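Local coordinates for protein MlnE (Bacillus amyloliquefaciens subsp. plantarum, PDB 5D2E) that probably reduces beta-keto groups of growing polyketide intermediates with NADPH, acting as the N-terminal B-type ketoreductase part of a macrolactin assembly-line synthase, at residues A[380-385]-A[420-425]; A[152-156]-A[372-378]; A[403-409]-A[443-449]. All blocks are in the same frame, centred on the assembly; numbering follows the deposited sequence.

Contact 1 of 3, residues A[380-385]-A[420-425]. With NAP (NADP nicotinamide-adenine-dinucleotide phosphate), chain B.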
loop_
_atom_site.group_PDB
_atom_site.type_symbol
_atom_site.label_atom_id
_atom_site.label_comp_id
_atom_site.label_asym_id
_atom_site.label_seq_id
_atom_site.Cartn_x
_atom_site.Cartn_y
_atom_site.Cartn_z
ATOM N N VAL A 380 -4.961 -7.717 -9.549
ATOM C CA VAL A 380 -3.977 -7.716 -8.459
ATOM C C VAL A 380 -4.473 -6.940 -7.249
ATOM O O VAL A 380 -4.212 -7.343 -6.113
ATOM C CB VAL A 380 -2.648 -7.177 -8.958
ATOM C CG1 VAL A 380 -1.713 -6.809 -7.833
ATOM C CG2 VAL A 380 -2.018 -8.160 -9.921
ATOM N N ILE A 381 -5.143 -5.801 -7.469
ATOM C CA ILE A 381 -5.521 -4.975 -6.334
ATOM C C ILE A 381 -6.793 -5.468 -5.620
ATOM O O ILE A 381 -7.006 -5.092 -4.449
ATOM C CB ILE A 381 -5.694 -3.467 -6.669
ATOM C CG1 ILE A 381 -6.955 -3.187 -7.469
ATOM C CG2 ILE A 381 -4.423 -2.944 -7.331
ATOM C CD1 ILE A 381 -7.212 -1.682 -7.650
ATOM N N ALA A 382 -7.634 -6.251 -6.308
ATOM C CA ALA A 382 -8.948 -6.596 -5.767
ATOM C C ALA A 382 -8.906 -7.113 -4.333
ATOM O O ALA A 382 -9.661 -6.626 -3.520
ATOM C CB ALA A 382 -9.639 -7.651 -6.667
ATOM N N PRO A 383 -8.049 -8.113 -4.019
ATOM C CA PRO A 383 -8.183 -8.639 -2.660
ATOM C C PRO A 383 -7.659 -7.763 -1.527
ATOM O O PRO A 383 -8.107 -7.884 -0.370
ATOM C CB PRO A 383 -7.377 -9.932 -2.698
ATOM C CG PRO A 383 -6.424 -9.772 -3.856
ATOM C CD PRO A 383 -7.129 -8.914 -4.839
ATOM N N LYS A 384 -6.665 -6.946 -1.850
ATOM C CA LYS A 384 -5.932 -6.142 -0.878
ATOM C C LYS A 384 -6.509 -4.710 -0.754
ATOM O O LYS A 384 -6.353 -4.061 0.250
ATOM C CB LYS A 384 -4.456 -6.110 -1.272
ATOM C CG LYS A 384 -3.719 -7.399 -0.939
ATOM C CD LYS A 384 -2.376 -7.463 -1.511
ATOM C CE LYS A 384 -1.669 -8.786 -1.191
ATOM N NZ LYS A 384 -1.354 -8.917 0.236
ATOM N N VAL A 385 -7.129 -4.195 -1.807
ATOM C CA VAL A 385 -7.811 -2.885 -1.716
ATOM C C VAL A 385 -9.254 -3.107 -1.318
ATOM O O VAL A 385 -9.601 -2.893 -0.164
ATOM C CB VAL A 385 -7.615 -2.047 -2.958
ATOM C CG1 VAL A 385 -8.421 -0.728 -2.849
ATOM C CG2 VAL A 385 -6.143 -1.798 -3.158
ATOM N N ASP A 420 1.472 -2.312 -9.155
ATOM C CA ASP A 420 0.107 -2.441 -8.694
ATOM C C ASP A 420 0.074 -3.265 -7.417
ATOM O O ASP A 420 -0.669 -2.946 -6.479
ATOM C CB ASP A 420 -0.846 -3.046 -9.716
ATOM C CG ASP A 420 -0.269 -4.292 -10.443
ATOM O OD1 ASP A 420 0.942 -4.569 -10.305
ATOM O OD2 ASP A 420 -1.040 -4.973 -11.111
ATOM N N TYR A 421 0.949 -4.258 -7.341
ATOM C CA TYR A 421 1.101 -5.076 -6.109
ATOM C C TYR A 421 1.601 -4.211 -4.955
ATOM O O TYR A 421 1.087 -4.300 -3.826
ATOM C CB TYR A 421 2.058 -6.248 -6.378
ATOM C CG TYR A 421 2.256 -7.230 -5.254
ATOM C CD1 TYR A 421 1.271 -8.166 -4.917
ATOM C CD2 TYR A 421 3.466 -7.284 -4.578
ATOM C CE1 TYR A 421 1.459 -9.080 -3.883
ATOM C CE2 TYR A 421 3.671 -8.213 -3.555
ATOM C CZ TYR A 421 2.673 -9.090 -3.227
ATOM O OH TYR A 421 2.928 -9.974 -2.226
ATOM N N ALA A 422 2.613 -3.385 -5.215
ATOM C CA ALA A 422 3.179 -2.484 -4.235
ATOM C C ALA A 422 2.086 -1.519 -3.753
ATOM O O ALA A 422 1.914 -1.344 -2.546
ATOM C CB ALA A 422 4.351 -1.743 -4.820
ATOM N N PHE A 423 1.305 -0.969 -4.698
ATOM C CA PHE A 423 0.186 -0.088 -4.369
ATOM C C PHE A 423 -0.844 -0.798 -3.473
ATOM O O PHE A 423 -1.292 -0.242 -2.460
ATOM C CB PHE A 423 -0.484 0.405 -5.655
ATOM C CG PHE A 423 -1.778 1.120 -5.424
ATOM C CD1 PHE A 423 -1.764 2.472 -5.117
ATOM C CD2 PHE A 423 -2.958 0.461 -5.416
ATOM C CE1 PHE A 423 -2.916 3.172 -4.898
ATOM C CE2 PHE A 423 -4.142 1.136 -5.109
ATOM C CZ PHE A 423 -4.109 2.504 -4.880
ATOM N N ALA A 424 -1.273 -1.993 -3.895
ATOM C CA ALA A 424 -2.292 -2.722 -3.180
ATOM C C ALA A 424 -1.869 -2.977 -1.689
ATOM O O ALA A 424 -2.651 -2.784 -0.750
ATOM C CB ALA A 424 -2.632 -3.992 -3.883
ATOM N N ASN A 425 -0.619 -3.344 -1.482
ATOM C CA ASN A 425 -0.147 -3.601 -0.171
ATOM C C ASN A 425 -0.068 -2.277 0.600
ATOM O O ASN A 425 -0.451 -2.211 1.766
ATOM C CB ASN A 425 1.179 -4.324 -0.218
ATOM C CG ASN A 425 0.974 -5.830 -0.525
ATOM O OD1 ASN A 425 0.441 -6.556 0.296
ATOM N ND2 ASN A 425 1.310 -6.247 -1.743
HETATM P PA NAP B . -0.469 -17.803 -2.053
HETATM O O1A NAP B . -0.022 -19.222 -1.610
HETATM O O2A NAP B . -0.905 -17.482 -3.471
HETATM O O5B NAP B . -1.752 -17.535 -1.121
HETATM C C5B NAP B . -2.587 -16.417 -1.396
HETATM C C4B NAP B . -3.979 -16.997 -1.378
HETATM O O4B NAP B . -4.903 -15.920 -1.646
HETATM C C3B NAP B . -4.256 -18.068 -2.468
HETATM O O3B NAP B . -4.460 -19.353 -1.870
HETATM C C2B NAP B . -5.560 -17.602 -3.136
HETATM O O2B NAP B . -6.446 -18.670 -3.323
HETATM C C1B NAP B . -6.073 -16.522 -2.154
HETATM N N9A NAP B . -6.852 -15.461 -2.778
HETATM C C8A NAP B . -6.479 -14.631 -3.827
HETATM N N7A NAP B . -7.508 -13.786 -4.180
HETATM C C5A NAP B . -8.509 -14.018 -3.307
HETATM C C6A NAP B . -9.845 -13.505 -3.107
HETATM N N6A NAP B . -10.265 -12.485 -3.925
HETATM N N1A NAP B . -10.649 -14.096 -2.112
HETATM C C2A NAP B . -10.166 -15.090 -1.343
HETATM N N3A NAP B . -8.919 -15.619 -1.480
HETATM C C4A NAP B . -8.084 -15.148 -2.412
HETATM O O3 NAP B . 0.646 -16.693 -1.625
HETATM P PN NAP B . 1.503 -16.655 -0.246
HETATM O O1N NAP B . 2.982 -16.788 -0.561
HETATM O O2N NAP B . 0.718 -17.476 0.744
HETATM O O5D NAP B . 1.359 -15.142 0.308
HETATM C C5D NAP B . 0.157 -14.868 1.084
HETATM C C4D NAP B . 0.027 -13.379 1.433
HETATM O O4D NAP B . 1.214 -12.857 2.013
HETATM C C3D NAP B . -0.215 -12.576 0.148
HETATM O O3D NAP B . -1.230 -11.620 0.392
HETATM C C2D NAP B . 1.125 -11.941 -0.176
HETATM O O2D NAP B . 0.987 -10.712 -0.944
HETATM C C1D NAP B . 1.800 -11.784 1.217
HETATM N N1N NAP B . 3.277 -11.837 1.074
HETATM C C2N NAP B . 3.932 -13.028 0.820
HETATM C C3N NAP B . 5.326 -13.141 0.664
HETATM C C7N NAP B . 6.032 -14.499 0.396
HETATM O O7N NAP B . 7.249 -14.545 0.200
HETATM N N7N NAP B . 5.381 -15.671 0.388
HETATM C C4N NAP B . 6.072 -11.955 0.742
HETATM C C5N NAP B . 5.404 -10.742 0.957
HETATM C C6N NAP B . 4.009 -10.701 1.144
HETATM P P2B NAP B . -7.631 -18.699 -4.462
HETATM O O1X NAP B . -7.001 -18.527 -5.837
HETATM O O2X NAP B . -8.351 -20.068 -4.247
HETATM O O3X NAP B . -8.522 -17.530 -4.141
#
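A very short hydrogen bond marks this contact: Y421 OH lies 2.4 Å from O2D of the NADP nicotinamide ribose. The site is the cofactor-binding edge of a Rossmann-type ketoreductase fold. Y421 and N425 stand four apart on helix 419-437 and K384 comes from the other segment, consistent with the ketoreductase variant of the short-chain dehydrogenase/reductase active site, in which Lys and Asn have exchanged places relative to the classical Tyr-x3-Lys enzymes. Both Y421 and K384 bind NADP. The lysine amine donates from K384 NZ to O3D of NADP at 2.7 Å, and a weak second bond runs from K384 NZ to O2D of NADP at 3.2 Å. Its chain reaches this far because chi2 and chi3 are both extended (t, t).

Behind the polar end, helix 419-437 packs on residues 380-385, burying 427 Å² in all. The small A424 permits the close approach, with the CA atoms of I381 and A424 only 5.0 Å apart. Around it gather I381 CG2, 4.0 Å from A424 CB, and V385 CG2, 4.2 Å from the same A424 CB. F423 extends the apolar patch, its CE2 4.1 Å from V385 CG2, while V380 CG1 lies 4.1 Å from Y421 CB. At the far end D420 forms a salt bridge with K372, just ahead of helix 374-381.

N425 links the two halves of the site. Its ND2 donates to Y421 O at 2.9 Å, one helical turn back, which leaves N425 OD1 facing K384 NZ and accepting its hydrogen bond at 3.0 Å.

Contact 2 of 3, residues A[152-156]-A[372-378]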
loop_
_atom_site.group_PDB
_atom_site.type_symbol
_atom_site.label_atom_id
_atom_site.label_comp_id
_atom_site.label_asym_id
_atom_site.label_seq_id
_atom_site.Cartn_x
_atom_site.Cartn_y
_atom_site.Cartn_z
ATOM N N LEU A 152 -4.503 5.972 -9.015
ATOM C CA LEU A 152 -3.824 4.820 -9.639
ATOM C C LEU A 152 -4.090 4.666 -11.111
ATOM O O LEU A 152 -3.139 4.597 -11.920
ATOM C CB LEU A 152 -4.236 3.522 -8.902
ATOM C CG LEU A 152 -3.756 2.186 -9.535
ATOM C CD1 LEU A 152 -2.242 2.104 -9.419
ATOM C CD2 LEU A 152 -4.517 1.032 -8.882
ATOM N N TYR A 153 -5.355 4.663 -11.513
ATOM C CA TYR A 153 -5.621 4.413 -12.899
ATOM C C TYR A 153 -5.243 5.584 -13.830
ATOM O O TYR A 153 -4.695 5.365 -14.904
ATOM C CB TYR A 153 -7.031 3.912 -13.141
ATOM C CG TYR A 153 -7.269 2.499 -12.589
ATOM C CD1 TYR A 153 -6.614 1.408 -13.118
ATOM C CD2 TYR A 153 -8.155 2.267 -11.567
ATOM C CE1 TYR A 153 -6.821 0.106 -12.603
ATOM C CE2 TYR A 153 -8.365 0.983 -11.042
ATOM C CZ TYR A 153 -7.720 -0.085 -11.570
ATOM O OH TYR A 153 -7.953 -1.311 -11.027
ATOM N N SER A 154 -5.480 6.800 -13.390
ATOM C CA SER A 154 -5.137 7.954 -14.186
ATOM C C SER A 154 -3.615 7.962 -14.368
ATOM O O SER A 154 -3.077 8.209 -15.449
ATOM C CB SER A 154 -5.551 9.256 -13.447
ATOM O OG SER A 154 -4.948 10.346 -14.191
ATOM N N LEU A 155 -2.897 7.687 -13.305
ATOM C CA LEU A 155 -1.429 7.651 -13.387
ATOM C C LEU A 155 -0.924 6.519 -14.259
ATOM O O LEU A 155 0.049 6.697 -14.963
ATOM C CB LEU A 155 -0.797 7.575 -11.985
ATOM C CG LEU A 155 -0.761 8.874 -11.144
ATOM C CD1 LEU A 155 -0.400 8.502 -9.734
ATOM C CD2 LEU A 155 0.150 9.989 -11.697
ATOM N N PHE A 156 -1.562 5.366 -14.167
ATOM C CA PHE A 156 -1.191 4.260 -15.034
ATOM C C PHE A 156 -1.390 4.660 -16.503
ATOM O O PHE A 156 -0.448 4.489 -17.296
ATOM C CB PHE A 156 -2.018 3.061 -14.703
ATOM C CG PHE A 156 -2.087 2.064 -15.799
ATOM C CD1 PHE A 156 -0.969 1.321 -16.133
ATOM C CD2 PHE A 156 -3.255 1.877 -16.472
ATOM C CE1 PHE A 156 -1.025 0.403 -17.166
ATOM C CE2 PHE A 156 -3.313 0.974 -17.494
ATOM C CZ PHE A 156 -2.206 0.219 -17.823
ATOM N N LYS A 372 1.654 -3.718 -18.556
ATOM C CA LYS A 372 0.447 -3.959 -17.795
ATOM C C LYS A 372 -0.760 -3.574 -18.572
ATOM O O LYS A 372 -0.738 -2.712 -19.385
ATOM C CB LYS A 372 0.405 -3.104 -16.503
ATOM C CG LYS A 372 1.100 -3.705 -15.315
ATOM C CD LYS A 372 0.261 -4.719 -14.596
ATOM C CE LYS A 372 1.084 -5.453 -13.545
ATOM N NZ LYS A 372 0.184 -6.433 -12.926
ATOM N N THR A 373 -1.855 -4.217 -18.242
ATOM C CA THR A 373 -3.179 -3.778 -18.668
ATOM C C THR A 373 -3.986 -3.416 -17.481
ATOM O O THR A 373 -3.725 -3.848 -16.352
ATOM C CB THR A 373 -3.945 -4.893 -19.369
ATOM O OG1 THR A 373 -4.252 -5.932 -18.434
ATOM C CG2 THR A 373 -3.197 -5.447 -20.547
ATOM N N LYS A 374 -5.021 -2.642 -17.730
ATOM C CA LYS A 374 -5.897 -2.200 -16.693
ATOM C C LYS A 374 -6.523 -3.369 -15.991
ATOM O O LYS A 374 -6.657 -3.339 -14.766
ATOM C CB LYS A 374 -6.988 -1.336 -17.295
ATOM C CG LYS A 374 -7.899 -0.691 -16.294
ATOM C CD LYS A 374 -9.101 -0.080 -17.028
ATOM C CE LYS A 374 -9.723 1.020 -16.171
ATOM N NZ LYS A 374 -10.398 0.476 -14.956
ATOM N N GLU A 375 -6.907 -4.390 -16.756
ATOM C CA GLU A 375 -7.487 -5.586 -16.199
ATOM C C GLU A 375 -6.589 -6.349 -15.254
ATOM O O GLU A 375 -7.059 -6.897 -14.275
ATOM C CB GLU A 375 -7.955 -6.527 -17.317
ATOM C CG GLU A 375 -9.220 -5.956 -17.989
ATOM C CD GLU A 375 -8.944 -4.875 -19.041
ATOM O OE1 GLU A 375 -7.776 -4.717 -19.517
ATOM O OE2 GLU A 375 -9.909 -4.154 -19.366
ATOM N N SER A 376 -5.312 -6.415 -15.569
ATOM C CA SER A 376 -4.353 -7.043 -14.729
ATOM C C SER A 376 -4.194 -6.317 -13.393
ATOM O O SER A 376 -4.117 -6.945 -12.334
ATOM C CB SER A 376 -3.032 -7.054 -15.471
ATOM O OG SER A 376 -2.081 -7.672 -14.675
ATOM N N ILE A 377 -4.119 -4.995 -13.459
ATOM C CA ILE A 377 -4.093 -4.141 -12.239
ATOM C C ILE A 377 -5.350 -4.422 -11.397
ATOM O O ILE A 377 -5.207 -4.705 -10.187
ATOM C CB ILE A 377 -4.000 -2.661 -12.594
ATOM C CG1 ILE A 377 -2.691 -2.419 -13.341
ATOM C CG2 ILE A 377 -4.092 -1.833 -11.331
ATOM C CD1 ILE A 377 -2.566 -1.033 -13.936
ATOM N N GLU A 378 -6.538 -4.400 -12.009
ATOM C CA GLU A 378 -7.801 -4.675 -11.282
ATOM C C GLU A 378 -7.756 -5.990 -10.536
ATOM O O GLU A 378 -8.210 -6.071 -9.393
ATOM C CB GLU A 378 -9.039 -4.705 -12.175
ATOM C CG GLU A 378 -9.321 -3.397 -12.882
ATOM C CD GLU A 378 -10.352 -3.459 -14.031
ATOM O OE1 GLU A 378 -10.583 -4.509 -14.670
ATOM O OE2 GLU A 378 -10.946 -2.396 -14.281
#
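This is helix-helix packing between the two Rossmann-like subdomains of the ketoreductase, in which helix 141-164 of the N-terminal subdomain meets the start of helix 374-381 in the catalytic, NADP-binding one. The short axes run roughly antiparallel, at 148° between their N-to-C directions, and stay 11.5 Å apart at closest approach. That separation is wide enough for large side chains to fill the gap, and no hydrogen bond crosses between the segments. The buried surface is 362 Å².

I377 is the central apolar residue. Its CG2 touches L152 CD2 at 3.8 Å and Y153 CE1 at 3.6 Å. Its CD1 sits over the face of F156, 3.6 Å from the ring centroid and 13° off the normal, which defines a CH-pi contact. The F156 ring also meets the backbone leading into the helix, with F156 CZ 3.6 Å from K372 O.

Towards the outside, K374 makes a cation-pi interaction with Y153: K374 NZ stands 4.2 Å from the ring centroid and only 4° off its normal. The same K374 NZ is held by E378 OE2 in a 3.0 Å salt bridge across one helical turn. T373 is the N-cap of this helix, its OG1 accepting from S376 N at 3.1 Å.

Within the NADP-binding subdomain, K372 forms a salt bridge with D420 of helix 419-437. L152 and Y153 also pack on I381, farther along helix 374-381, whereas L155 lies against V191 and F194 of helix 186-201 and H130 of strand 127-133.

Contact 3 of 3, residues A[403-409]-A[443-449]. With NAP (NADP nicotinamide-adenine-dinucleotide phosphate), chain B.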
loop_
_atom_site.group_PDB
_atom_site.type_symbol
_atom_site.label_atom_id
_atom_site.label_comp_id
_atom_site.label_asym_id
_atom_site.label_seq_id
_atom_site.Cartn_x
_atom_site.Cartn_y
_atom_site.Cartn_z
ATOM N N PHE A 403 -7.009 -7.760 13.758
ATOM C CA PHE A 403 -7.277 -7.638 12.300
ATOM C C PHE A 403 -5.897 -7.378 11.740
ATOM O O PHE A 403 -5.348 -6.283 11.934
ATOM C CB PHE A 403 -8.250 -6.463 12.042
ATOM C CG PHE A 403 -8.709 -6.313 10.598
ATOM C CD1 PHE A 403 -7.893 -5.730 9.661
ATOM C CD2 PHE A 403 -9.979 -6.688 10.204
ATOM C CE1 PHE A 403 -8.325 -5.559 8.356
ATOM C CE2 PHE A 403 -10.432 -6.496 8.904
ATOM C CZ PHE A 403 -9.611 -5.916 7.980
ATOM N N VAL A 404 -5.305 -8.396 11.113
ATOM C CA VAL A 404 -3.922 -8.353 10.681
ATOM C C VAL A 404 -3.849 -8.528 9.177
ATOM O O VAL A 404 -4.401 -9.469 8.644
ATOM C CB VAL A 404 -3.015 -9.405 11.356
ATOM C CG1 VAL A 404 -1.576 -9.272 10.864
ATOM C CG2 VAL A 404 -3.065 -9.279 12.897
ATOM N N MET A 405 -3.247 -7.553 8.515
ATOM C CA MET A 405 -3.060 -7.558 7.086
ATOM C C MET A 405 -1.625 -8.026 6.728
ATOM O O MET A 405 -0.608 -7.503 7.214
ATOM C CB MET A 405 -3.368 -6.169 6.564
ATOM C CG MET A 405 -4.855 -5.821 6.720
ATOM S SD MET A 405 -5.114 -4.039 6.569
ATOM C CE MET A 405 -4.595 -3.650 8.220
ATOM N N PHE A 406 -1.547 -9.014 5.825
ATOM C CA PHE A 406 -0.230 -9.528 5.308
ATOM C C PHE A 406 0.167 -8.699 4.107
ATOM O O PHE A 406 -0.256 -8.950 2.955
ATOM C CB PHE A 406 -0.341 -11.028 4.971
ATOM C CG PHE A 406 -0.295 -11.958 6.194
ATOM C CD1 PHE A 406 -0.334 -11.477 7.515
ATOM C CD2 PHE A 406 -0.199 -13.313 6.035
ATOM C CE1 PHE A 406 -0.242 -12.301 8.617
ATOM C CE2 PHE A 406 -0.117 -14.155 7.157
ATOM C CZ PHE A 406 -0.125 -13.658 8.436
ATOM N N SER A 407 0.922 -7.646 4.399
ATOM C CA SER A 407 1.358 -6.726 3.395
ATOM C C SER A 407 2.747 -7.185 2.903
ATOM O O SER A 407 3.174 -8.315 3.164
ATOM C CB SER A 407 1.338 -5.311 3.997
ATOM O OG SER A 407 1.581 -4.344 2.990
ATOM N N SER A 408 3.444 -6.329 2.176
ATOM C CA SER A 408 4.656 -6.678 1.531
ATOM C C SER A 408 5.613 -5.544 1.662
ATOM O O SER A 408 5.249 -4.363 1.605
ATOM C CB SER A 408 4.371 -6.986 0.035
ATOM O OG SER A 408 5.577 -7.064 -0.700
ATOM N N LEU A 409 6.873 -5.896 1.834
ATOM C CA LEU A 409 7.954 -4.997 1.761
ATOM C C LEU A 409 8.060 -4.264 0.419
ATOM O O LEU A 409 8.599 -3.147 0.388
ATOM C CB LEU A 409 9.254 -5.712 2.110
ATOM C CG LEU A 409 10.507 -4.911 2.420
ATOM C CD1 LEU A 409 10.297 -4.024 3.643
ATOM C CD2 LEU A 409 11.654 -5.896 2.635
ATOM N N LYS A 443 -6.516 -5.207 18.117
ATOM C CA LYS A 443 -5.267 -4.819 17.517
ATOM C C LYS A 443 -5.449 -4.765 15.995
ATOM O O LYS A 443 -6.104 -5.661 15.409
ATOM C CB LYS A 443 -4.151 -5.782 17.911
ATOM C CG LYS A 443 -2.827 -5.408 17.244
ATOM C CD LYS A 443 -1.581 -5.590 18.081
ATOM C CE LYS A 443 -0.410 -4.808 17.515
ATOM N NZ LYS A 443 -0.312 -3.349 17.747
ATOM N N THR A 444 -5.005 -3.663 15.409
ATOM C CA THR A 444 -4.945 -3.484 13.963
ATOM C C THR A 444 -3.469 -3.471 13.587
ATOM O O THR A 444 -2.683 -2.762 14.186
ATOM C CB THR A 444 -5.602 -2.152 13.557
ATOM O OG1 THR A 444 -6.995 -2.308 13.718
ATOM C CG2 THR A 444 -5.343 -1.830 12.100
ATOM N N LEU A 445 -3.070 -4.302 12.596
ATOM C CA LEU A 445 -1.674 -4.339 12.224
ATOM C C LEU A 445 -1.546 -4.733 10.756
ATOM O O LEU A 445 -2.259 -5.622 10.285
ATOM C CB LEU A 445 -0.968 -5.377 13.058
ATOM C CG LEU A 445 0.465 -5.695 12.696
ATOM C CD1 LEU A 445 1.394 -4.523 12.898
ATOM C CD2 LEU A 445 0.992 -6.870 13.496
ATOM N N SER A 446 -0.680 -4.021 10.042
ATOM C CA SER A 446 -0.264 -4.405 8.737
ATOM C C SER A 446 1.201 -4.753 8.858
ATOM O O SER A 446 1.977 -3.938 9.344
ATOM C CB SER A 446 -0.407 -3.243 7.716
ATOM O OG SER A 446 -0.100 -3.690 6.361
ATOM N N ILE A 447 1.575 -5.956 8.362
ATOM C CA ILE A 447 2.963 -6.392 8.369
ATOM C C ILE A 447 3.554 -6.406 6.958
ATOM O O ILE A 447 3.034 -7.111 6.093
ATOM C CB ILE A 447 3.113 -7.813 8.952
ATOM C CG1 ILE A 447 2.534 -7.877 10.344
ATOM C CG2 ILE A 447 4.582 -8.224 8.913
ATOM C CD1 ILE A 447 2.376 -9.296 10.927
ATOM N N ASN A 448 4.604 -5.625 6.723
ATOM C CA ASN A 448 5.236 -5.626 5.425
ATOM C C ASN A 448 6.284 -6.805 5.410
ATOM O O ASN A 448 7.474 -6.641 5.813
ATOM C CB ASN A 448 5.950 -4.365 5.179
ATOM C CG ASN A 448 5.027 -3.135 5.191
ATOM O OD1 ASN A 448 5.028 -2.397 6.157
ATOM N ND2 ASN A 448 4.324 -2.894 4.097
ATOM N N TRP A 449 5.793 -7.947 4.989
ATOM C CA TRP A 449 6.647 -9.139 4.862
ATOM C C TRP A 449 7.628 -9.088 3.677
ATOM O O TRP A 449 7.272 -8.642 2.601
ATOM C CB TRP A 449 5.778 -10.337 4.613
ATOM C CG TRP A 449 4.890 -10.758 5.706
ATOM C CD1 TRP A 449 3.515 -10.859 5.635
ATOM C CD2 TRP A 449 5.245 -11.183 7.024
ATOM N NE1 TRP A 449 3.034 -11.305 6.800
ATOM C CE2 TRP A 449 4.060 -11.526 7.677
ATOM C CE3 TRP A 449 6.457 -11.338 7.712
ATOM C CZ2 TRP A 449 4.035 -12.048 8.999
ATOM C CZ3 TRP A 449 6.440 -11.910 9.024
ATOM C CH2 TRP A 449 5.224 -12.186 9.673
HETATM P PA NAP B . -0.469 -17.803 -2.053
HETATM O O1A NAP B . -0.022 -19.222 -1.610
HETATM O O2A NAP B . -0.905 -17.482 -3.471
HETATM O O5B NAP B . -1.752 -17.535 -1.121
HETATM C C5B NAP B . -2.587 -16.417 -1.396
HETATM C C4B NAP B . -3.979 -16.997 -1.378
HETATM O O4B NAP B . -4.903 -15.920 -1.646
HETATM C C3B NAP B . -4.256 -18.068 -2.468
HETATM O O3B NAP B . -4.460 -19.353 -1.870
HETATM C C2B NAP B . -5.560 -17.602 -3.136
HETATM O O2B NAP B . -6.446 -18.670 -3.323
HETATM C C1B NAP B . -6.073 -16.522 -2.154
HETATM N N9A NAP B . -6.852 -15.461 -2.778
HETATM C C8A NAP B . -6.479 -14.631 -3.827
HETATM N N7A NAP B . -7.508 -13.786 -4.180
HETATM C C5A NAP B . -8.509 -14.018 -3.307
HETATM C C6A NAP B . -9.845 -13.505 -3.107
HETATM N N6A NAP B . -10.265 -12.485 -3.925
HETATM N N1A NAP B . -10.649 -14.096 -2.112
HETATM C C2A NAP B . -10.166 -15.090 -1.343
HETATM N N3A NAP B . -8.919 -15.619 -1.480
HETATM C C4A NAP B . -8.084 -15.148 -2.412
HETATM O O3 NAP B . 0.646 -16.693 -1.625
HETATM P PN NAP B . 1.503 -16.655 -0.246
HETATM O O1N NAP B . 2.982 -16.788 -0.561
HETATM O O2N NAP B . 0.718 -17.476 0.744
HETATM O O5D NAP B . 1.359 -15.142 0.308
HETATM C C5D NAP B . 0.157 -14.868 1.084
HETATM C C4D NAP B . 0.027 -13.379 1.433
HETATM O O4D NAP B . 1.214 -12.857 2.013
HETATM C C3D NAP B . -0.215 -12.576 0.148
HETATM O O3D NAP B . -1.230 -11.620 0.392
HETATM C C2D NAP B . 1.125 -11.941 -0.176
HETATM O O2D NAP B . 0.987 -10.712 -0.944
HETATM C C1D NAP B . 1.800 -11.784 1.217
HETATM N N1N NAP B . 3.277 -11.837 1.074
HETATM C C2N NAP B . 3.932 -13.028 0.820
HETATM C C3N NAP B . 5.326 -13.141 0.664
HETATM C C7N NAP B . 6.032 -14.499 0.396
HETATM O O7N NAP B . 7.249 -14.545 0.200
HETATM N N7N NAP B . 5.381 -15.671 0.388
HETATM C C4N NAP B . 6.072 -11.955 0.742
HETATM C C5N NAP B . 5.404 -10.742 0.957
HETATM C C6N NAP B . 4.009 -10.701 1.144
HETATM P P2B NAP B . -7.631 -18.699 -4.462
HETATM O O1X NAP B . -7.001 -18.527 -5.837
HETATM O O2X NAP B . -8.351 -20.068 -4.247
HETATM O O3X NAP B . -8.522 -17.530 -4.141
#
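Strands 402-408 and 443-453 form a parallel pair in the Rossmann-type beta-alpha-beta unit that helix 419-437 connects, and the C-terminal parts of segments 403-409 and 443-449, at S407, S408 and W449, line the nicotinamide part of the NADP pocket. Regular parallel pairing is seen in M405 N to L445 O at 2.8 Å and I447 N to M405 O at 2.9 Å, each with an N-H...O angle near 170°. The axes of segments 403-408 and 443-449 diverge by 36°, and 665 Å² is buried between the two sides.

Near the cofactor the pairing distorts. N448 centres an inverse gamma turn, with a weak 3.1 Å bond from W449 N to I447 O, and its side chain adds a cross-strand bond from N448 ND2 to S408 O at 3.0 Å. Pairing then extends to L409 N, which donates to W449 O at 2.9 Å. The five-membered ring of W449 points its edge at the face of F406, in a T-shaped pair with planes at 89° and centroids 4.7 Å apart. Backbone carbonyls approach the nicotinamide ring, S407 O at 3.2 Å from NADP C6N and W449 O at 3.3 Å from NADP C5N.

On the face carrying S407, S446 and N448, D429 of helix 419-437 hydrogen-bonds to all three side chains, and N448 also binds Q494. The other face packs V404, L445, I447 and W449 against helix 477-488, while strand 356-359 flanks 402-408.

From the N terminus, helix 141-164 supplies the first half of contact 2, and the chain runs through 215 residues, including the start of the NADP-binding subdomain, before 372-378 closes that loop and joins the two subdomains. Contact 1 opens directly afterwards, on the same helix 374-381. Strand 402-408 then opens contact 3 before 420-425 closes contact 1, and 443-449 closes contact 3 last, so these two cross. Contacts 1 and 2 also touch through apolar packing, F423 CE2 lying 3.8 Å from L152 CD2. Contacts 1 and 3 meet where N425 O approaches S407 OG at 3.2 Å, and both reach NADP. Contacts 2 and 3 stay about 13 Å apart at nearest atoms.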